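Local coordinates for protein GLB-12 (Caenorhabditis elegans, PDB 4BJA) that binds heme as a member of the globin family and is linked to redox signalling that the worm needs for reproduction, at residues E98-L103 and K193-T198; P27-L30 and D36-L39; E42-L47 and D52-I57. The protein carries 1 engineered substitution. All blocks are in the same frame, centred on the assembly; numbering follows the deposited sequence. Where two conformers were deposited one is given.

Interaction 1 of 3, residues E98-L103 and K193-T198; sequences EFMEQL and KKFLNT. With HEM (protoporphyrin IX containing Fe), chain B.
The Phe-195 ring takes its neighbours from the facing helix on its rim alone, for Met-100 and Leu-103 both meet it at the edge and lie near its plane. This is a buried meeting of two long helices of the globin fold: helix 87-108, the E helix with the axial ligand His-92, and helix 185-214, the terminal H helix. The backbones stay well apart, with Met-100 CA and Leu-196 CA separated by 10.1 Å, and the side chains fill the distance from opposite directions. Phe-195 has CG anti to the backbone N (chi1 168°), which carries CE1, CZ and CE2 out toward the E helix. Met-100, modelled in two conformers, closes on one corner of the rim: in the one described here CE is 3.4 Å from Phe-195 CE2. Its chain is bent at chi2 and chi3, and SD sits 5.3 Å from the Phe-195 centroid and 71° off the normal, an oblique Met-aromatic contact. At the next corner Leu-103 CD2 lies 3.6 Å from Phe-195 CZ, while Leu-103 CG comes equally close to CZ and CE1. With an alanine at Phe-195 the Met-100 methyl and the Leu-103 branch would probably lose the rim they rest on, a gap would open between the helices, and the thioether would be freer to turn. Leu-40 and Phe-28 also pack on this ring, and Trp-192 meets it edge-to-face. One residue from Met-100 the E helix turns to the cofactor: Phe-99 presents a ring face to the heme, whose methyl CMB stands offset toward the rim, 3.6 Å from Phe-99 CE1.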
loop_
_atom_site.group_PDB
_atom_site.type_symbol
_atom_site.label_atom_id
_atom_site.label_comp_id
_atom_site.label_asym_id
_atom_site.label_seq_id
_atom_site.Cartn_x
_atom_site.Cartn_y
_atom_site.Cartn_z
ATOM N N GLU A 98 1.845 -17.645 14.472
ATOM C CA GLU A 98 2.956 -16.843 15.080
ATOM C C GLU A 98 3.114 -15.509 14.360
ATOM O O GLU A 98 3.389 -14.479 14.992
ATOM C CB GLU A 98 4.283 -17.602 15.036
ATOM C CG GLU A 98 4.317 -18.842 15.940
ATOM C CD GLU A 98 5.562 -19.696 15.734
ATOM O OE1 GLU A 98 6.127 -19.716 14.607
ATOM O OE2 GLU A 98 5.961 -20.382 16.706
ATOM N N PHE A 99 2.956 -15.531 13.045
ATOM C CA PHE A 99 3.041 -14.304 12.230
ATOM C C PHE A 99 1.953 -13.326 12.634
ATOM O O PHE A 99 2.245 -12.133 12.787
ATOM C CB PHE A 99 2.909 -14.713 10.759
ATOM C CG PHE A 99 2.667 -13.586 9.794
ATOM C CD1 PHE A 99 1.370 -13.163 9.482
ATOM C CD2 PHE A 99 3.745 -13.023 9.107
ATOM C CE1 PHE A 99 1.159 -12.161 8.542
ATOM C CE2 PHE A 99 3.537 -12.046 8.139
ATOM C CZ PHE A 99 2.244 -11.594 7.872
ATOM N N MET A 100 0.710 -13.796 12.799
ATOM C CA MET A 100 -0.377 -12.912 13.231
ATOM C C MET A 100 -0.209 -12.420 14.674
ATOM O O MET A 100 -0.540 -11.292 14.992
ATOM C CB MET A 100 -1.736 -13.610 13.037
ATOM C CG MET A 100 -2.059 -13.804 11.541
ATOM S SD MET A 100 -2.318 -12.211 10.744
ATOM C CE MET A 100 -3.041 -11.401 12.183
ATOM N N GLU A 101 0.308 -13.289 15.541
ATOM C CA GLU A 101 0.561 -12.949 16.937
ATOM C C GLU A 101 1.580 -11.795 16.981
ATOM O O GLU A 101 1.398 -10.790 17.661
ATOM C CB GLU A 101 1.142 -14.159 17.664
ATOM C CG GLU A 101 1.657 -13.867 19.075
ATOM C CD GLU A 101 0.597 -13.329 20.058
ATOM O OE1 GLU A 101 -0.647 -13.346 19.814
ATOM O OE2 GLU A 101 1.024 -12.890 21.149
ATOM N N GLN A 102 2.654 -11.962 16.242
ATOM C CA GLN A 102 3.753 -10.972 16.276
ATOM C C GLN A 102 3.291 -9.684 15.627
ATOM O O GLN A 102 3.571 -8.554 16.116
ATOM C CB GLN A 102 4.886 -11.472 15.412
ATOM C CG GLN A 102 5.717 -12.626 15.848
ATOM C CD GLN A 102 6.763 -12.885 14.748
ATOM O OE1 GLN A 102 6.589 -13.753 13.875
ATOM N NE2 GLN A 102 7.794 -12.042 14.722
ATOM N N LEU A 103 2.625 -9.830 14.480
ATOM C CA LEU A 103 2.217 -8.644 13.701
ATOM C C LEU A 103 1.210 -7.809 14.524
ATOM O O LEU A 103 1.348 -6.577 14.618
ATOM C CB LEU A 103 1.623 -9.102 12.337
ATOM C CG LEU A 103 1.125 -8.099 11.343
ATOM C CD1 LEU A 103 2.177 -6.956 11.113
ATOM C CD2 LEU A 103 0.833 -8.901 10.043
ATOM N N LYS A 193 -10.737 -5.894 8.127
ATOM C CA LYS A 193 -10.646 -5.898 6.651
ATOM C C LYS A 193 -9.503 -5.012 6.145
ATOM O O LYS A 193 -8.782 -5.421 5.252
ATOM C CB LYS A 193 -11.968 -5.549 5.976
ATOM C CG LYS A 193 -12.987 -6.695 6.125
ATOM C CD LYS A 193 -14.302 -6.344 5.428
ATOM C CE LYS A 193 -15.328 -7.464 5.577
ATOM N NZ LYS A 193 -16.717 -7.023 5.080
ATOM N N LYS A 194 -9.359 -3.798 6.706
ATOM C CA LYS A 194 -8.239 -2.938 6.259
ATOM C C LYS A 194 -6.899 -3.588 6.532
ATOM O O LYS A 194 -6.017 -3.589 5.670
ATOM C CB LYS A 194 -8.296 -1.572 6.916
ATOM C CG LYS A 194 -9.465 -0.758 6.377
ATOM C CD LYS A 194 -9.403 0.696 6.939
ATOM C CE LYS A 194 -9.301 0.776 8.470
ATOM N NZ LYS A 194 -9.104 2.213 8.977
ATOM N N PHE A 195 -6.769 -4.170 7.731
ATOM C CA PHE A 195 -5.564 -4.814 8.126
ATOM C C PHE A 195 -5.242 -5.995 7.198
ATOM O O PHE A 195 -4.134 -6.105 6.632
ATOM C CB PHE A 195 -5.681 -5.271 9.617
ATOM C CG PHE A 195 -4.583 -6.199 10.063
ATOM C CD1 PHE A 195 -3.232 -5.824 9.963
ATOM C CD2 PHE A 195 -4.895 -7.471 10.575
ATOM C CE1 PHE A 195 -2.192 -6.682 10.354
ATOM C CE2 PHE A 195 -3.853 -8.342 10.954
ATOM C CZ PHE A 195 -2.498 -7.944 10.859
ATOM N N LEU A 196 -6.195 -6.909 7.058
ATOM C CA LEU A 196 -5.917 -8.138 6.308
ATOM C C LEU A 196 -5.698 -7.836 4.811
ATOM O O LEU A 196 -4.867 -8.494 4.149
ATOM C CB LEU A 196 -7.038 -9.139 6.550
ATOM C CG LEU A 196 -7.026 -9.738 7.962
ATOM C CD1 LEU A 196 -8.227 -10.623 8.092
ATOM C CD2 LEU A 196 -5.785 -10.550 8.220
ATOM N N ASN A 197 -6.425 -6.853 4.267
ATOM C CA ASN A 197 -6.171 -6.417 2.894
ATOM C C ASN A 197 -4.786 -5.804 2.695
ATOM O O ASN A 197 -4.161 -5.990 1.659
ATOM C CB ASN A 197 -7.289 -5.482 2.406
ATOM C CG ASN A 197 -8.547 -6.300 2.051
ATOM O OD1 ASN A 197 -8.429 -7.304 1.356
ATOM N ND2 ASN A 197 -9.699 -5.887 2.489
ATOM N N THR A 198 -4.310 -5.111 3.713
ATOM C CA THR A 198 -2.953 -4.560 3.648
ATOM C C THR A 198 -1.919 -5.697 3.740
ATOM O O THR A 198 -0.890 -5.637 3.072
ATOM C CB THR A 198 -2.720 -3.502 4.757
ATOM O OG1 THR A 198 -3.718 -2.475 4.594
ATOM C CG2 THR A 198 -1.348 -2.877 4.638
HETATM C CHA HEM B . 6.118 -20.655 5.191
HETATM C CHB HEM B . 2.947 -17.228 6.474
HETATM C CHC HEM B . 0.421 -18.060 2.469
HETATM C CHD HEM B . 3.107 -21.966 1.620
HETATM C C1A HEM B . 5.509 -19.632 5.833
HETATM C C2A HEM B . 6.030 -18.943 7.000
HETATM C C3A HEM B . 5.128 -18.002 7.330
HETATM C C4A HEM B . 4.024 -18.078 6.399
HETATM C CMA HEM B . 5.170 -16.988 8.505
HETATM C CAA HEM B . 7.402 -19.263 7.680
HETATM C CBA HEM B . 8.352 -18.058 7.612
HETATM C CGA HEM B . 8.607 -17.781 6.197
HETATM O O1A HEM B . 8.928 -18.744 5.446
HETATM O O2A HEM B . 8.431 -16.587 5.836
HETATM C C1B HEM B . 2.047 -17.144 5.453
HETATM C C2B HEM B . 1.036 -16.101 5.323
HETATM C C3B HEM B . 0.359 -16.326 4.232
HETATM C C4B HEM B . 0.888 -17.520 3.624
HETATM C CMB HEM B . 0.842 -14.934 6.305
HETATM C CAB HEM B . -0.785 -15.416 3.711
HETATM C CBB HEM B . -1.668 -15.908 2.877
HETATM C C1C HEM B . 0.932 -19.170 1.887
HETATM C C2C HEM B . 0.430 -19.784 0.684
HETATM C C3C HEM B . 1.169 -20.852 0.439
HETATM C C4C HEM B . 2.148 -20.985 1.495
HETATM C CMC HEM B . -0.741 -19.231 -0.162
HETATM C CAC HEM B . 0.962 -21.800 -0.765
HETATM C CBC HEM B . 2.014 -22.481 -1.183
HETATM C C1D HEM B . 4.095 -22.009 2.537
HETATM C C2D HEM B . 4.981 -23.117 2.734
HETATM C C3D HEM B . 5.911 -22.704 3.830
HETATM C C4D HEM B . 5.507 -21.377 4.199
HETATM C CMD HEM B . 5.010 -24.473 1.993
HETATM C CAD HEM B . 7.041 -23.543 4.456
HETATM C CBD HEM B . 6.495 -24.082 5.789
HETATM C CGD HEM B . 5.387 -25.125 5.663
HETATM O O1D HEM B . 5.246 -25.803 4.623
HETATM O O2D HEM B . 4.650 -25.287 6.645
HETATM N NA HEM B . 4.264 -19.090 5.489
HETATM N NB HEM B . 1.940 -18.025 4.381
HETATM N NC HEM B . 1.981 -19.939 2.347
HETATM N ND HEM B . 4.428 -20.990 3.437
HETATM FE FE HEM B . 3.164 -19.528 3.937
#

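Interaction 2 of 3, residues P27-L30 and D36-L39; sequences PFDL and DRTL
Arg-37 reaches across to the backbone of Phe-28 and then to the carboxylate of Asp-29, and its side chain is easily followed outward. CB leaves helix 34-46 in the direction of the short helix 27-30, and CG continues with the chain extended at chi2 (-176°). CD is the first atom to come within contact range, 4.2 Å from Phe-28 O. At chi3 (-88°) the chain turns, sending NE and the guanidinium toward the Asp-29 end of the short helix. NE follows at 4.3 Å from Phe-28 O, which lies at the edge of the guanidinium and near its plane; NE is buried here and has no hydrogen-bonding partner in the model. At the tip the two nitrogens part ways. NH2 is the nitrogen nearer Asp-29, whose OD1 lies obliquely to the guanidinium at 4.2 Å from NH2, beyond a salt bridge, leaving a long-range attraction of opposite charges that probably adds only a little. NH1 makes the firm bonds, a salt bridge to Glu-111 and a hydrogen bond to Leu-107 O, and a bound acetate, probably from the crystallisation liquor, lies about 4 Å from the side chain. The Phe-28 ring heads away from Arg-37 to pack on Val-120 and Thr-198. The whole is a single helical turn of an N-terminal extension folded back against the start of helix 34-46, the A helix of the globin fold.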
loop_
_atom_site.group_PDB
_atom_site.type_symbol
_atom_site.label_atom_id
_atom_site.label_comp_id
_atom_site.label_asym_id
_atom_site.label_seq_id
_atom_site.Cartn_x
_atom_site.Cartn_y
_atom_site.Cartn_z
ATOM N N PRO A 27 2.085 1.319 4.770
ATOM C CA PRO A 27 0.619 1.319 4.633
ATOM C C PRO A 27 -0.067 0.917 5.918
ATOM O O PRO A 27 -1.224 1.215 6.090
ATOM C CB PRO A 27 0.352 0.299 3.517
ATOM C CG PRO A 27 1.553 -0.637 3.591
ATOM C CD PRO A 27 2.726 0.306 3.925
ATOM N N PHE A 28 0.655 0.264 6.831
ATOM C CA PHE A 28 0.061 -0.073 8.105
ATOM C C PHE A 28 -0.089 1.165 8.966
ATOM O O PHE A 28 -0.885 1.192 9.901
ATOM C CB PHE A 28 0.881 -1.160 8.838
ATOM C CG PHE A 28 0.836 -2.467 8.162
ATOM C CD1 PHE A 28 -0.292 -3.268 8.320
ATOM C CD2 PHE A 28 1.869 -2.881 7.323
ATOM C CE1 PHE A 28 -0.370 -4.492 7.642
ATOM C CE2 PHE A 28 1.807 -4.098 6.641
ATOM C CZ PHE A 28 0.661 -4.906 6.817
ATOM N N ASP A 29 0.706 2.190 8.691
ATOM C CA ASP A 29 0.471 3.437 9.390
ATOM C C ASP A 29 -0.578 4.266 8.690
ATOM O O ASP A 29 -1.241 5.055 9.344
ATOM C CB ASP A 29 1.793 4.209 9.559
ATOM C CG ASP A 29 1.642 5.421 10.490
ATOM O OD1 ASP A 29 0.775 5.422 11.398
ATOM O OD2 ASP A 29 2.382 6.406 10.279
ATOM N N LEU A 30 -0.728 4.118 7.376
ATOM C CA LEU A 30 -1.706 4.911 6.622
ATOM C C LEU A 30 -3.140 4.390 6.675
ATOM O O LEU A 30 -4.102 5.169 6.776
ATOM C CB LEU A 30 -1.248 5.031 5.166
ATOM C CG LEU A 30 0.157 5.621 4.997
ATOM C CD1 LEU A 30 0.461 5.693 3.508
ATOM C CD2 LEU A 30 0.305 7.000 5.665
ATOM N N ASP A 36 -7.169 1.995 15.820
ATOM C CA ASP A 36 -7.385 0.792 14.987
ATOM C C ASP A 36 -6.414 -0.306 15.408
ATOM O O ASP A 36 -6.785 -1.485 15.515
ATOM C CB ASP A 36 -7.132 1.072 13.494
ATOM C CG ASP A 36 -8.137 2.038 12.884
ATOM O OD1 ASP A 36 -9.214 2.263 13.482
ATOM O OD2 ASP A 36 -7.832 2.567 11.777
ATOM N N ARG A 37 -5.149 0.052 15.559
ATOM C CA ARG A 37 -4.137 -0.971 15.863
ATOM C C ARG A 37 -4.381 -1.559 17.230
ATOM O O ARG A 37 -4.149 -2.738 17.440
ATOM C CB ARG A 37 -2.702 -0.399 15.735
ATOM C CG ARG A 37 -2.374 -0.087 14.241
ATOM C CD ARG A 37 -0.929 0.392 14.031
ATOM N NE ARG A 37 -0.792 1.846 14.183
ATOM C CZ ARG A 37 -0.425 2.515 15.258
ATOM N NH1 ARG A 37 -0.140 1.896 16.427
ATOM N NH2 ARG A 37 -0.339 3.864 15.136
ATOM N N THR A 38 -4.772 -0.726 18.187
ATOM C CA THR A 38 -5.087 -1.244 19.537
ATOM C C THR A 38 -6.265 -2.231 19.435
ATOM O O THR A 38 -6.263 -3.318 20.061
ATOM C CB THR A 38 -5.448 -0.084 20.435
ATOM O OG1 THR A 38 -4.255 0.699 20.600
ATOM C CG2 THR A 38 -5.969 -0.531 21.778
ATOM N N LEU A 39 -7.283 -1.853 18.668
ATOM C CA LEU A 39 -8.438 -2.758 18.453
ATOM C C LEU A 39 -7.967 -4.100 17.874
ATOM O O LEU A 39 -8.416 -5.171 18.339
ATOM C CB LEU A 39 -9.475 -2.075 17.544
ATOM C CG LEU A 39 -10.685 -2.919 17.110
ATOM C CD1 LEU A 39 -11.670 -1.977 16.550
ATOM C CD2 LEU A 39 -10.361 -3.979 15.993
#

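Interaction 3 of 3, residues E42-L47 and D52-I57; sequences ETWQRL and DIVGLI
CG of Trp-44 stands anti to the backbone N (chi1 174°), and this carries the indole out from helix 34-46 until its far corner meets Val-54. The touching atom is CH2, 4.2 Å from Val-54 CG2; that methyl sits at the edge of the indole and near its plane, and the two side chains cross at about a right angle. Of the two methyls of Val-54, CG2 is the one that touches the ring. The second pair is Leu-47 and Ile-53, whose side chains also cross nearly at right angles. Ile-53 holds CG1 anti to the carbonyl carbon, and CD1 at the end of that branch comes within 3.9 Å of Leu-47 CG. On the leucine it is thus the branch point, and on the isoleucine the end of the longer arm, that makes the closest approach. These residues form the corner between the A and B helices of the globin fold, where the chain leaves helix 34-46 and soon enters helix 50-65. Leu-47 is already out of the helix, although its N still bonds to Trp-44 O at 3.3 Å, and beyond it Asp-49 OD1 accepts from Asp-52 N at the start of the next helix. Both apolar pairs have further cover. Leu-156 and Phe-159 of helix 144-160 lie against Ile-53, and Leu-160 against Leu-47, while Trp-44 packs on Tyr-97 and Met-100, and Val-54 on Phe-96, all of helix 87-108. The polar end of the indole is turned to that same helix, where NE1 hydrogen-bonds to Glu-101 OE1.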
loop_
_atom_site.group_PDB
_atom_site.type_symbol
_atom_site.label_atom_id
_atom_site.label_comp_id
_atom_site.label_asym_id
_atom_site.label_seq_id
_atom_site.Cartn_x
_atom_site.Cartn_y
_atom_site.Cartn_z
ATOM N N GLU A 42 -6.360 -6.026 20.731
ATOM C CA GLU A 42 -7.290 -6.415 21.824
ATOM C C GLU A 42 -8.286 -7.467 21.336
ATOM O O GLU A 42 -8.537 -8.432 22.043
ATOM C CB GLU A 42 -8.007 -5.206 22.379
ATOM C CG GLU A 42 -7.087 -4.249 23.135
ATOM C CD GLU A 42 -7.842 -3.224 23.981
ATOM O OE1 GLU A 42 -8.969 -2.839 23.608
ATOM O OE2 GLU A 42 -7.295 -2.772 25.018
ATOM N N THR A 43 -8.819 -7.283 20.123
ATOM C CA THR A 43 -9.736 -8.291 19.575
ATOM C C THR A 43 -9.058 -9.653 19.341
ATOM O O THR A 43 -9.665 -10.688 19.599
ATOM C CB THR A 43 -10.487 -7.821 18.338
ATOM O OG1 THR A 43 -9.543 -7.375 17.371
ATOM C CG2 THR A 43 -11.439 -6.663 18.705
ATOM N N TRP A 44 -7.831 -9.675 18.831
ATOM C CA TRP A 44 -7.105 -10.903 18.662
ATOM C C TRP A 44 -6.868 -11.580 20.013
ATOM O O TRP A 44 -6.989 -12.814 20.145
ATOM C CB TRP A 44 -5.788 -10.619 17.962
ATOM C CG TRP A 44 -4.857 -11.821 17.840
ATOM C CD1 TRP A 44 -3.784 -12.114 18.642
ATOM C CD2 TRP A 44 -4.893 -12.840 16.830
ATOM N NE1 TRP A 44 -3.173 -13.262 18.211
ATOM C CE2 TRP A 44 -3.831 -13.740 17.106
ATOM C CE3 TRP A 44 -5.741 -13.096 15.728
ATOM C CZ2 TRP A 44 -3.547 -14.860 16.289
ATOM C CZ3 TRP A 44 -5.477 -14.213 14.946
ATOM C CH2 TRP A 44 -4.384 -15.081 15.216
ATOM N N GLN A 45 -6.489 -10.785 21.027
ATOM C CA GLN A 45 -6.270 -11.342 22.359
ATOM C C GLN A 45 -7.509 -11.901 23.070
ATOM O O GLN A 45 -7.370 -12.768 23.937
ATOM C CB GLN A 45 -5.627 -10.280 23.237
ATOM C CG GLN A 45 -4.192 -10.118 22.839
ATOM C CD GLN A 45 -3.465 -9.341 23.872
ATOM O OE1 GLN A 45 -3.809 -8.185 24.125
ATOM N NE2 GLN A 45 -2.463 -9.957 24.491
ATOM N N ARG A 46 -8.692 -11.387 22.732
ATOM C CA ARG A 46 -9.967 -11.841 23.310
ATOM C C ARG A 46 -10.230 -13.289 22.904
ATOM O O ARG A 46 -10.918 -14.036 23.622
ATOM C CB ARG A 46 -11.127 -11.036 22.750
ATOM C CG ARG A 46 -11.394 -9.643 23.231
ATOM C CD ARG A 46 -12.600 -9.125 22.359
ATOM N NE ARG A 46 -12.988 -7.701 22.366
ATOM C CZ ARG A 46 -12.556 -6.752 23.207
ATOM N NH1 ARG A 46 -11.671 -7.017 24.158
ATOM N NH2 ARG A 46 -13.029 -5.513 23.093
ATOM N N LEU A 47 -9.688 -13.698 21.759
ATOM C CA LEU A 47 -9.880 -15.073 21.280
ATOM C C LEU A 47 -9.357 -16.130 22.255
ATOM O O LEU A 47 -8.247 -16.024 22.784
ATOM C CB LEU A 47 -9.191 -15.260 19.937
ATOM C CG LEU A 47 -9.903 -15.048 18.578
ATOM C CD1 LEU A 47 -11.229 -14.274 18.566
ATOM C CD2 LEU A 47 -8.888 -14.581 17.539
ATOM N N ASP A 52 -6.022 -22.837 17.389
ATOM C CA ASP A 52 -7.069 -23.777 16.984
ATOM C C ASP A 52 -7.937 -23.159 15.872
ATOM O O ASP A 52 -8.265 -23.823 14.871
ATOM C CB ASP A 52 -7.960 -24.136 18.179
ATOM C CG ASP A 52 -7.365 -25.228 19.098
ATOM O OD1 ASP A 52 -6.247 -25.738 18.856
ATOM O OD2 ASP A 52 -8.062 -25.584 20.090
ATOM N N ILE A 53 -8.319 -21.890 16.036
ATOM C CA ILE A 53 -9.112 -21.209 15.013
ATOM C C ILE A 53 -8.335 -21.124 13.677
ATOM O O ILE A 53 -8.890 -21.398 12.588
ATOM C CB ILE A 53 -9.596 -19.795 15.491
ATOM C CG1 ILE A 53 -10.603 -19.949 16.655
ATOM C CG2 ILE A 53 -10.221 -19.074 14.335
ATOM C CD1 ILE A 53 -10.914 -18.615 17.461
ATOM N N VAL A 54 -7.051 -20.767 13.748
ATOM C CA VAL A 54 -6.238 -20.724 12.569
ATOM C C VAL A 54 -6.216 -22.106 11.880
ATOM O O VAL A 54 -6.355 -22.197 10.677
ATOM C CB VAL A 54 -4.799 -20.251 12.898
ATOM C CG1 VAL A 54 -3.846 -20.454 11.714
ATOM C CG2 VAL A 54 -4.844 -18.767 13.360
ATOM N N GLY A 55 -6.025 -23.166 12.684
ATOM C CA GLY A 55 -6.060 -24.548 12.180
ATOM C C GLY A 55 -7.384 -24.854 11.465
ATOM O O GLY A 55 -7.372 -25.384 10.374
ATOM N N LEU A 56 -8.519 -24.475 12.070
ATOM C CA LEU A 56 -9.864 -24.795 11.499
ATOM C C LEU A 56 -10.034 -24.083 10.162
ATOM O O LEU A 56 -10.605 -24.626 9.209
ATOM C CB LEU A 56 -10.947 -24.308 12.444
ATOM C CG LEU A 56 -11.057 -25.190 13.695
ATOM C CD1 LEU A 56 -12.167 -24.688 14.585
ATOM C CD2 LEU A 56 -11.315 -26.643 13.273
ATOM N N ILE A 57 -9.553 -22.837 10.104
ATOM C CA ILE A 57 -9.668 -22.067 8.875
ATOM C C ILE A 57 -8.765 -22.656 7.767
ATOM O O ILE A 57 -9.185 -22.766 6.617
ATOM C CB ILE A 57 -9.454 -20.546 9.120
ATOM C CG1 ILE A 57 -10.576 -20.020 10.034
ATOM C CG2 ILE A 57 -9.395 -19.746 7.737
ATOM C CD1 ILE A 57 -10.390 -18.624 10.580
#

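Along the chain interaction 2 comes first, then interaction 3, and interaction 1 last. Interactions 2 and 3 share helix 34-46 but do not touch otherwise, their centres 19 Å apart. Interaction 1 lies deeper, its centre about 6 Å from that of the chain and 10 and 12 Å from the centres of interactions 2 and 3. It touches both: Lys-194 NZ forms a salt bridge with Asp-36 OD2 (3.1 Å), and apolar packing links it to each of the others. Helices 27-30 and 34-46 are thereby joined to helices 87-108 and 185-214, and of the three contacts interaction 1 includes a residue of the heme pocket.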